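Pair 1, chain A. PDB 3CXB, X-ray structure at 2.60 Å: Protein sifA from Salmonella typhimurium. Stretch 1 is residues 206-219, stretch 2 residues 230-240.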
# COMPACT_ATOMS: atom_id res chain seq x y z
N LEU A 206 -9.74 -6.01 7.59
CA LEU A 206 -10.40 -6.33 6.34
C LEU A 206 -11.91 -6.54 6.46
O LEU A 206 -12.66 -6.06 5.60
CB LEU A 206 -9.73 -7.55 5.70
CG LEU A 206 -8.34 -7.24 5.12
CD1 LEU A 206 -7.61 -8.50 4.69
CD2 LEU A 206 -8.51 -6.31 3.92
N ALA A 207 -12.37 -7.24 7.49
CA ALA A 207 -13.81 -7.47 7.63
C ALA A 207 -14.51 -6.13 7.86
O ALA A 207 -15.62 -5.91 7.35
CB ALA A 207 -14.11 -8.44 8.79
N ALA A 208 -13.86 -5.23 8.60
CA ALA A 208 -14.44 -3.90 8.83
C ALA A 208 -14.56 -3.13 7.51
O ALA A 208 -15.54 -2.41 7.28
CB ALA A 208 -13.58 -3.13 9.80
N LYS A 209 -13.55 -3.29 6.64
CA LYS A 209 -13.53 -2.64 5.34
C LYS A 209 -14.67 -3.21 4.50
O LYS A 209 -15.40 -2.49 3.81
CB LYS A 209 -12.20 -2.90 4.65
CG LYS A 209 -11.61 -1.71 3.93
CD LYS A 209 -11.40 -0.56 4.88
CE LYS A 209 -10.44 0.47 4.30
NZ LYS A 209 -10.49 1.76 5.05
N ILE A 210 -14.85 -4.52 4.59
CA ILE A 210 -15.90 -5.18 3.84
C ILE A 210 -17.26 -4.67 4.30
O ILE A 210 -18.17 -4.52 3.49
CB ILE A 210 -15.84 -6.72 3.97
CG1 ILE A 210 -14.55 -7.23 3.31
CG2 ILE A 210 -17.03 -7.33 3.27
CD1 ILE A 210 -14.19 -8.64 3.64
N GLN A 211 -17.38 -4.39 5.59
CA GLN A 211 -18.65 -3.87 6.11
C GLN A 211 -18.94 -2.44 5.65
O GLN A 211 -20.07 -2.11 5.30
CB GLN A 211 -18.67 -3.94 7.64
CG GLN A 211 -19.36 -5.19 8.17
CD GLN A 211 -20.79 -5.33 7.66
OE1 GLN A 211 -21.62 -4.43 7.83
NE2 GLN A 211 -21.09 -6.45 7.02
N SER A 212 -17.92 -1.58 5.66
CA SER A 212 -18.10 -0.20 5.21
C SER A 212 -18.60 -0.26 3.77
O SER A 212 -19.65 0.32 3.45
CB SER A 212 -16.78 0.55 5.28
OG SER A 212 -16.18 0.35 6.54
N GLY A 213 -17.88 -0.97 2.91
CA GLY A 213 -18.32 -1.08 1.53
C GLY A 213 -19.79 -1.46 1.40
O GLY A 213 -20.51 -0.91 0.57
N ILE A 214 -20.24 -2.39 2.23
CA ILE A 214 -21.62 -2.83 2.17
C ILE A 214 -22.55 -1.69 2.53
O ILE A 214 -23.38 -1.27 1.72
CB ILE A 214 -21.90 -4.00 3.16
CG1 ILE A 214 -20.95 -5.17 2.86
CG2 ILE A 214 -23.35 -4.48 3.02
CD1 ILE A 214 -21.08 -5.69 1.44
N GLU A 215 -22.40 -1.18 3.74
CA GLU A 215 -23.24 -0.08 4.22
C GLU A 215 -23.19 1.13 3.29
O GLU A 215 -24.18 1.85 3.14
CB GLU A 215 -22.79 0.32 5.63
CG GLU A 215 -22.81 -0.82 6.63
CD GLU A 215 -22.23 -0.41 7.98
OE1 GLU A 215 -21.08 0.08 8.01
OE2 GLU A 215 -22.93 -0.59 9.00
N LYS A 216 -22.04 1.35 2.67
CA LYS A 216 -21.86 2.47 1.75
C LYS A 216 -22.71 2.34 0.49
O LYS A 216 -23.51 3.22 0.18
CB LYS A 216 -20.38 2.58 1.37
CG LYS A 216 -20.06 3.73 0.42
CD LYS A 216 -18.57 3.81 0.11
CE LYS A 216 -18.25 4.99 -0.82
NZ LYS A 216 -16.80 5.04 -1.19
N THR A 217 -22.52 1.25 -0.24
CA THR A 217 -23.27 1.01 -1.46
C THR A 217 -24.78 0.97 -1.19
O THR A 217 -25.58 1.34 -2.04
CB THR A 217 -22.82 -0.32 -2.12
OG1 THR A 217 -21.42 -0.28 -2.37
CG2 THR A 217 -23.55 -0.55 -3.44
N THR A 218 -25.15 0.51 0.01
CA THR A 218 -26.56 0.41 0.39
C THR A 218 -27.20 1.79 0.51
O THR A 218 -28.35 2.00 0.11
CB THR A 218 -26.70 -0.40 1.71
OG1 THR A 218 -26.27 -1.74 1.49
CG2 THR A 218 -28.15 -0.45 2.18
N ARG A 219 -26.45 2.73 1.05
CA ARG A 219 -26.92 4.10 1.21
C ARG A 219 -27.19 4.75 -0.16
O ARG A 219 -28.32 5.15 -0.45
CB ARG A 219 -25.88 4.92 1.98
CG ARG A 219 -25.88 4.64 3.48
CD ARG A 219 -27.19 5.08 4.11
NE ARG A 219 -27.34 4.70 5.51
CZ ARG A 219 -27.45 3.45 5.94
NH1 ARG A 219 -27.58 3.20 7.24
NH2 ARG A 219 -27.44 2.44 5.08
N THR A 230 -29.28 -10.01 1.76
CA THR A 230 -28.25 -9.86 0.74
C THR A 230 -27.06 -9.14 1.37
O THR A 230 -25.91 -9.48 1.11
CB THR A 230 -28.70 -9.00 -0.45
OG1 THR A 230 -30.03 -9.37 -0.85
CG2 THR A 230 -27.74 -9.21 -1.64
N GLN A 231 -27.35 -8.16 2.20
CA GLN A 231 -26.28 -7.43 2.84
C GLN A 231 -25.39 -8.37 3.61
O GLN A 231 -24.17 -8.22 3.60
CB GLN A 231 -26.83 -6.35 3.76
CG GLN A 231 -27.44 -5.19 2.98
CD GLN A 231 -28.04 -4.14 3.87
OE1 GLN A 231 -27.37 -3.62 4.77
NE2 GLN A 231 -29.31 -3.82 3.63
N GLN A 232 -25.99 -9.36 4.28
CA GLN A 232 -25.19 -10.29 5.05
C GLN A 232 -24.55 -11.34 4.14
O GLN A 232 -23.43 -11.79 4.38
CB GLN A 232 -26.03 -10.97 6.14
CG GLN A 232 -25.17 -11.65 7.21
CD GLN A 232 -24.26 -10.67 7.94
OE1 GLN A 232 -23.68 -9.77 7.34
NE2 GLN A 232 -24.13 -10.84 9.25
N ASN A 233 -25.27 -11.71 3.09
CA ASN A 233 -24.74 -12.68 2.16
C ASN A 233 -23.46 -12.12 1.53
O ASN A 233 -22.46 -12.82 1.42
CB ASN A 233 -25.78 -13.02 1.09
CG ASN A 233 -26.78 -14.09 1.57
OD1 ASN A 233 -27.29 -14.03 2.69
ND2 ASN A 233 -27.07 -15.05 0.70
N ALA A 234 -23.49 -10.85 1.14
CA ALA A 234 -22.32 -10.23 0.54
C ALA A 234 -21.16 -10.25 1.53
O ALA A 234 -20.05 -10.66 1.20
CB ALA A 234 -22.63 -8.78 0.10
N PHE A 235 -21.43 -9.80 2.75
CA PHE A 235 -20.40 -9.78 3.78
C PHE A 235 -19.74 -11.15 4.01
O PHE A 235 -18.52 -11.24 4.16
CB PHE A 235 -20.94 -9.33 5.12
CG PHE A 235 -19.92 -9.43 6.21
CD1 PHE A 235 -18.96 -8.43 6.39
CD2 PHE A 235 -19.89 -10.55 7.05
CE1 PHE A 235 -18.00 -8.54 7.39
CE2 PHE A 235 -18.92 -10.66 8.06
CZ PHE A 235 -17.97 -9.66 8.22
N LEU A 236 -20.55 -12.20 4.08
CA LEU A 236 -20.02 -13.54 4.30
C LEU A 236 -19.31 -14.09 3.08
O LEU A 236 -18.32 -14.82 3.21
CB LEU A 236 -21.15 -14.51 4.69
CG LEU A 236 -21.97 -14.15 5.94
CD1 LEU A 236 -23.10 -15.15 6.07
CD2 LEU A 236 -21.11 -14.15 7.18
N GLU A 237 -19.82 -13.74 1.90
CA GLU A 237 -19.28 -14.20 0.64
C GLU A 237 -17.90 -13.59 0.39
O GLU A 237 -16.94 -14.30 0.09
CB GLU A 237 -20.23 -13.83 -0.50
CG GLU A 237 -20.04 -14.64 -1.77
CD GLU A 237 -21.18 -15.61 -2.01
OE1 GLU A 237 -21.03 -16.50 -2.87
OE2 GLU A 237 -22.24 -15.48 -1.34
N THR A 238 -17.78 -12.27 0.53
CA THR A 238 -16.48 -11.66 0.29
C THR A 238 -15.50 -12.11 1.37
O THR A 238 -14.32 -12.33 1.08
CB THR A 238 -16.55 -10.12 0.28
OG1 THR A 238 -16.45 -9.64 1.62
CG2 THR A 238 -17.86 -9.63 -0.33
N MET A 239 -15.96 -12.25 2.60
CA MET A 239 -15.07 -12.72 3.66
C MET A 239 -14.56 -14.10 3.27
O MET A 239 -13.38 -14.42 3.46
CB MET A 239 -15.82 -12.85 4.99
CG MET A 239 -16.08 -11.56 5.71
SD MET A 239 -14.57 -10.91 6.39
CE MET A 239 -14.59 -11.60 8.02
N ALA A 240 -15.44 -14.91 2.70
CA ALA A 240 -15.06 -16.25 2.31
C ALA A 240 -14.02 -16.22 1.21
O ALA A 240 -12.99 -16.87 1.33
CB ALA A 240 -16.27 -17.05 1.86
O HOH W 1 -24.10 -7.04 6.06

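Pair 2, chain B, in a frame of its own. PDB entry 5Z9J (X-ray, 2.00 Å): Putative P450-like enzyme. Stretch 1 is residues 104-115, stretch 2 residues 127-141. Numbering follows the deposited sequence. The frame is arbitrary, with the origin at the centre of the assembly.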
# COMPACT_ATOMS: atom_id res chain seq x y z
N SER B 104 5.77 -1.13 21.00
CA SER B 104 6.50 -0.47 22.07
C SER B 104 7.37 0.64 21.49
O SER B 104 7.67 1.59 22.18
CB SER B 104 7.34 -1.44 22.91
OG SER B 104 8.60 -1.74 22.31
N ARG B 105 7.77 0.51 20.22
CA ARG B 105 8.73 1.47 19.66
C ARG B 105 8.12 2.65 18.91
O ARG B 105 8.78 3.70 18.76
CB ARG B 105 9.68 0.74 18.69
CG ARG B 105 10.57 -0.31 19.31
CD ARG B 105 11.30 -1.08 18.21
NE ARG B 105 12.75 -0.98 18.24
CZ ARG B 105 13.56 -1.65 17.42
NH1 ARG B 105 13.04 -2.47 16.50
NH2 ARG B 105 14.88 -1.52 17.51
N VAL B 106 6.88 2.47 18.45
CA VAL B 106 6.28 3.42 17.53
C VAL B 106 6.14 4.80 18.16
O VAL B 106 6.32 5.80 17.49
CB VAL B 106 4.92 2.89 16.99
CG1 VAL B 106 3.88 2.79 18.09
CG2 VAL B 106 4.42 3.75 15.83
N HIS B 107 5.83 4.87 19.43
CA HIS B 107 5.57 6.16 20.05
C HIS B 107 6.89 6.90 20.21
O HIS B 107 6.95 8.14 20.10
CB HIS B 107 4.82 5.99 21.38
CG HIS B 107 3.40 5.57 21.19
ND1 HIS B 107 2.35 6.47 21.17
CD2 HIS B 107 2.86 4.36 20.94
CE1 HIS B 107 1.22 5.82 20.96
NE2 HIS B 107 1.50 4.54 20.81
N GLY B 108 7.94 6.13 20.47
CA GLY B 108 9.29 6.67 20.57
C GLY B 108 9.69 7.28 19.24
O GLY B 108 10.19 8.40 19.20
N ILE B 109 9.43 6.56 18.15
CA ILE B 109 9.82 7.02 16.82
C ILE B 109 9.09 8.28 16.41
O ILE B 109 9.70 9.21 15.84
CB ILE B 109 9.54 5.95 15.74
CG1 ILE B 109 10.33 4.69 16.05
CG2 ILE B 109 9.90 6.47 14.36
CD1 ILE B 109 11.83 4.99 16.28
N ILE B 110 7.79 8.29 16.71
CA ILE B 110 6.94 9.41 16.40
C ILE B 110 7.35 10.69 17.12
O ILE B 110 7.48 11.74 16.50
CB ILE B 110 5.49 9.09 16.76
CG1 ILE B 110 4.93 8.10 15.77
CG2 ILE B 110 4.64 10.36 16.76
CD1 ILE B 110 3.61 7.48 16.23
N HIS B 111 7.56 10.58 18.42
CA HIS B 111 7.98 11.74 19.20
C HIS B 111 9.31 12.27 18.72
O HIS B 111 9.53 13.48 18.70
CB HIS B 111 8.07 11.39 20.68
CG HIS B 111 6.74 11.32 21.35
ND1 HIS B 111 5.92 12.41 21.48
CD2 HIS B 111 6.08 10.27 21.89
CE1 HIS B 111 4.80 12.05 22.09
NE2 HIS B 111 4.87 10.75 22.35
N GLU B 112 10.17 11.36 18.32
CA GLU B 112 11.49 11.67 17.79
C GLU B 112 11.40 12.42 16.47
O GLU B 112 12.11 13.39 16.23
CB GLU B 112 12.26 10.38 17.61
CG GLU B 112 13.72 10.48 17.75
CD GLU B 112 14.37 9.11 17.57
OE1 GLU B 112 14.01 8.18 18.34
OE2 GLU B 112 15.23 8.97 16.67
N LEU B 113 10.49 11.98 15.61
CA LEU B 113 10.24 12.69 14.38
C LEU B 113 9.73 14.11 14.64
O LEU B 113 10.19 15.08 14.01
CB LEU B 113 9.25 11.91 13.52
CG LEU B 113 9.85 10.67 12.85
CD1 LEU B 113 8.77 9.87 12.15
CD2 LEU B 113 10.93 11.08 11.86
N LEU B 114 8.76 14.26 15.55
CA LEU B 114 8.18 15.58 15.74
C LEU B 114 9.16 16.50 16.46
O LEU B 114 9.22 17.70 16.20
CB LEU B 114 6.87 15.47 16.52
CG LEU B 114 5.88 14.75 15.61
CD1 LEU B 114 4.53 14.44 16.29
CD2 LEU B 114 5.71 15.46 14.24
N ASP B 115 10.00 15.91 17.31
CA ASP B 115 11.07 16.69 17.93
C ASP B 115 11.96 17.26 16.83
O ASP B 115 12.53 18.33 16.98
CB ASP B 115 11.89 15.83 18.89
CG ASP B 115 11.15 15.57 20.20
OD1 ASP B 115 10.07 16.15 20.40
OD2 ASP B 115 11.67 14.84 21.07
N ALA B 127 6.79 14.53 3.97
CA ALA B 127 8.25 14.37 3.95
C ALA B 127 8.86 14.35 5.37
O ALA B 127 9.86 13.69 5.62
CB ALA B 127 8.89 15.46 3.13
N GLU B 128 8.29 15.12 6.29
CA GLU B 128 8.88 15.21 7.62
C GLU B 128 8.37 14.11 8.55
O GLU B 128 8.99 13.78 9.54
CB GLU B 128 8.57 16.56 8.28
CG GLU B 128 8.98 17.77 7.51
CD GLU B 128 10.48 17.98 7.46
OE1 GLU B 128 11.21 17.67 8.44
OE2 GLU B 128 10.92 18.48 6.41
N PHE B 129 7.18 13.58 8.28
CA PHE B 129 6.58 12.75 9.30
C PHE B 129 5.94 11.52 8.74
O PHE B 129 6.30 10.41 9.16
CB PHE B 129 5.54 13.56 10.08
CG PHE B 129 4.91 12.81 11.21
CD1 PHE B 129 5.66 12.46 12.33
CD2 PHE B 129 3.57 12.47 11.18
CE1 PHE B 129 5.10 11.78 13.39
CE2 PHE B 129 3.00 11.79 12.24
CZ PHE B 129 3.78 11.44 13.36
N ALA B 130 4.97 11.70 7.83
CA ALA B 130 4.16 10.59 7.46
C ALA B 130 4.92 9.53 6.69
O ALA B 130 4.59 8.35 6.86
CB ALA B 130 2.91 11.08 6.64
N ALA B 131 5.90 9.91 5.85
CA ALA B 131 6.68 8.91 5.11
C ALA B 131 7.78 8.31 5.94
O ALA B 131 7.93 7.08 5.91
CB ALA B 131 7.31 9.48 3.84
N PRO B 132 8.56 9.13 6.66
CA PRO B 132 9.60 8.46 7.42
C PRO B 132 9.15 7.43 8.45
O PRO B 132 9.94 6.45 8.64
CB PRO B 132 10.29 9.62 8.14
CG PRO B 132 10.00 10.79 7.37
CD PRO B 132 8.75 10.60 6.67
N LEU B 133 8.00 7.61 9.09
CA LEU B 133 7.57 6.75 10.20
C LEU B 133 7.36 5.27 9.77
O LEU B 133 8.06 4.39 10.30
CB LEU B 133 6.31 7.31 10.89
CG LEU B 133 5.66 6.34 11.89
CD1 LEU B 133 6.64 6.09 13.09
CD2 LEU B 133 4.35 6.87 12.41
N PRO B 134 6.50 4.99 8.76
CA PRO B 134 6.32 3.59 8.32
C PRO B 134 7.58 3.00 7.71
O PRO B 134 7.79 1.81 7.83
CB PRO B 134 5.23 3.69 7.27
CG PRO B 134 5.21 5.13 6.86
CD PRO B 134 5.62 5.90 8.00
N LEU B 135 8.39 3.83 7.08
CA LEU B 135 9.66 3.36 6.58
C LEU B 135 10.57 2.91 7.74
O LEU B 135 11.21 1.86 7.68
CB LEU B 135 10.36 4.44 5.75
CG LEU B 135 11.73 3.88 5.28
CD1 LEU B 135 11.49 2.58 4.47
CD2 LEU B 135 12.57 4.85 4.52
N ILE B 136 10.67 3.74 8.76
CA ILE B 136 11.48 3.41 9.92
C ILE B 136 11.00 2.12 10.63
O ILE B 136 11.82 1.26 11.01
CB ILE B 136 11.54 4.57 10.91
CG1 ILE B 136 12.35 5.72 10.31
CG2 ILE B 136 12.21 4.14 12.23
CD1 ILE B 136 12.28 7.01 11.14
N MET B 137 9.69 1.99 10.79
CA MET B 137 9.07 0.85 11.45
C MET B 137 9.38 -0.45 10.75
O MET B 137 9.60 -1.48 11.41
CB MET B 137 7.55 1.02 11.54
CG MET B 137 7.08 2.06 12.54
SD MET B 137 7.54 1.70 14.26
CE MET B 137 6.52 0.29 14.67
N ILE B 138 9.31 -0.44 9.43
CA ILE B 138 9.57 -1.65 8.68
C ILE B 138 11.07 -1.93 8.69
O ILE B 138 11.47 -3.06 8.76
CB ILE B 138 9.07 -1.59 7.25
CG1 ILE B 138 7.53 -1.36 7.26
CG2 ILE B 138 9.28 -2.92 6.59
CD1 ILE B 138 6.98 -1.18 5.87
N SER B 139 11.87 -0.89 8.62
CA SER B 139 13.34 -1.07 8.62
C SER B 139 13.76 -1.73 9.92
O SER B 139 14.47 -2.74 9.88
CB SER B 139 14.02 0.27 8.40
OG SER B 139 13.59 0.86 7.18
N ASP B 140 13.25 -1.25 11.04
CA ASP B 140 13.55 -1.84 12.33
C ASP B 140 13.02 -3.26 12.40
O ASP B 140 13.71 -4.15 12.86
CB ASP B 140 12.91 -1.03 13.46
CG ASP B 140 13.55 0.30 13.64
OD1 ASP B 140 14.62 0.51 13.06
OD2 ASP B 140 12.97 1.16 14.34
N LEU B 141 11.83 -3.51 11.86
CA LEU B 141 11.29 -4.86 11.93
C LEU B 141 12.21 -5.86 11.20
O LEU B 141 12.47 -6.97 11.68
CB LEU B 141 9.88 -4.90 11.38
CG LEU B 141 9.34 -6.32 11.22
CD1 LEU B 141 9.43 -7.05 12.57
CD2 LEU B 141 7.94 -6.29 10.73

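What separates the two contacts most sharply? It is the way the sides of the interface are sealed at one matched position, Gln A211 in pair 1 and Ile B110 in pair 2. In pair 1 the seam there is polar and wet: a water accepts from Gln A211 NE2 at 3.2 Å and donates to Gln A232 OE1 at 3.0 Å, with a weak bond from the water to Gln A231 O at 2.7 Å. The two side-chain amides stand too far apart to bond directly, Gln A211 NE2 lying 4.2 Å from Gln A232 OE1, so the water spans the gap. In pair 2 Ile B110 packs CG1 against Leu B133 CD2 at 3.6 Å and sets CG2 at the edge of the Phe B129 ring, 3.7 Å from its CZ. No direct hydrogen bond crosses either contact.

What backbone arrangement do they share? Each pair sets two helices in a roughly antiparallel crossing, at 146° in pair 1 and 139° in pair 2, with axes approaching to 9.8 Å and 10.2 Å. Fourteen central residues superpose with an RMSD of 0.4 Å. Ala A207 falls on Val B106, Ile A210 on Ile B109, Ile A214 on Leu B113, Phe A235 on Leu B133, and Met A239 on Met B137. The match loosens toward the start of the second stretch: Gln A231 and Phe B129 lie 1.1 Å apart at CA, where pair 2 has a wider pi-type turn at 127-130.

How do different side chains fill the middle? Phe A235 and Leu B133 both leave their helix sideways with chi1 t, and their ends come nearer the partner. The flat ring of Phe A235 meets Ile A210, whose CG2 is 3.8 Å from Phe A235 CD1, and has Ala A207 O at its edge, 3.5 Å from Phe A235 CE1. Leu B133 is instead a knob among Val B106, Ile B109, Ile B110 and Leu B113; its CD1 reaches Ile B109 CG2 at 3.5 Å. The matched methionines do much the same in both pairs, each with chi1 m and chi2 m: Met A239 CE lies 3.3 Å from Ala A207 CB, and Met B137 CE lies 3.8 Å from Val B106 CB.

What happens toward the other end of the contact? Ile A214 points toward its partner helix and places CD1 3.7 Å from Ala A234 CB, with CG2 4.0 Å from Gln A231 CB. Its counterpart Leu B113 is a second knob, seated among Phe B129, Pro B132, Leu B133 and Ile B136, with CD2 4.0 Å from Pro B132 CB and CB 3.8 Å from Phe B129 CD1. Phe B129 also takes Leu B114, whose CD2 lies 3.6 Å from its CD1, while the matching Glu A215 points away and makes no contact. These fuller apolar contacts accompany a larger buried surface, 617 Å² in pair 2 against 483 Å² in pair 1.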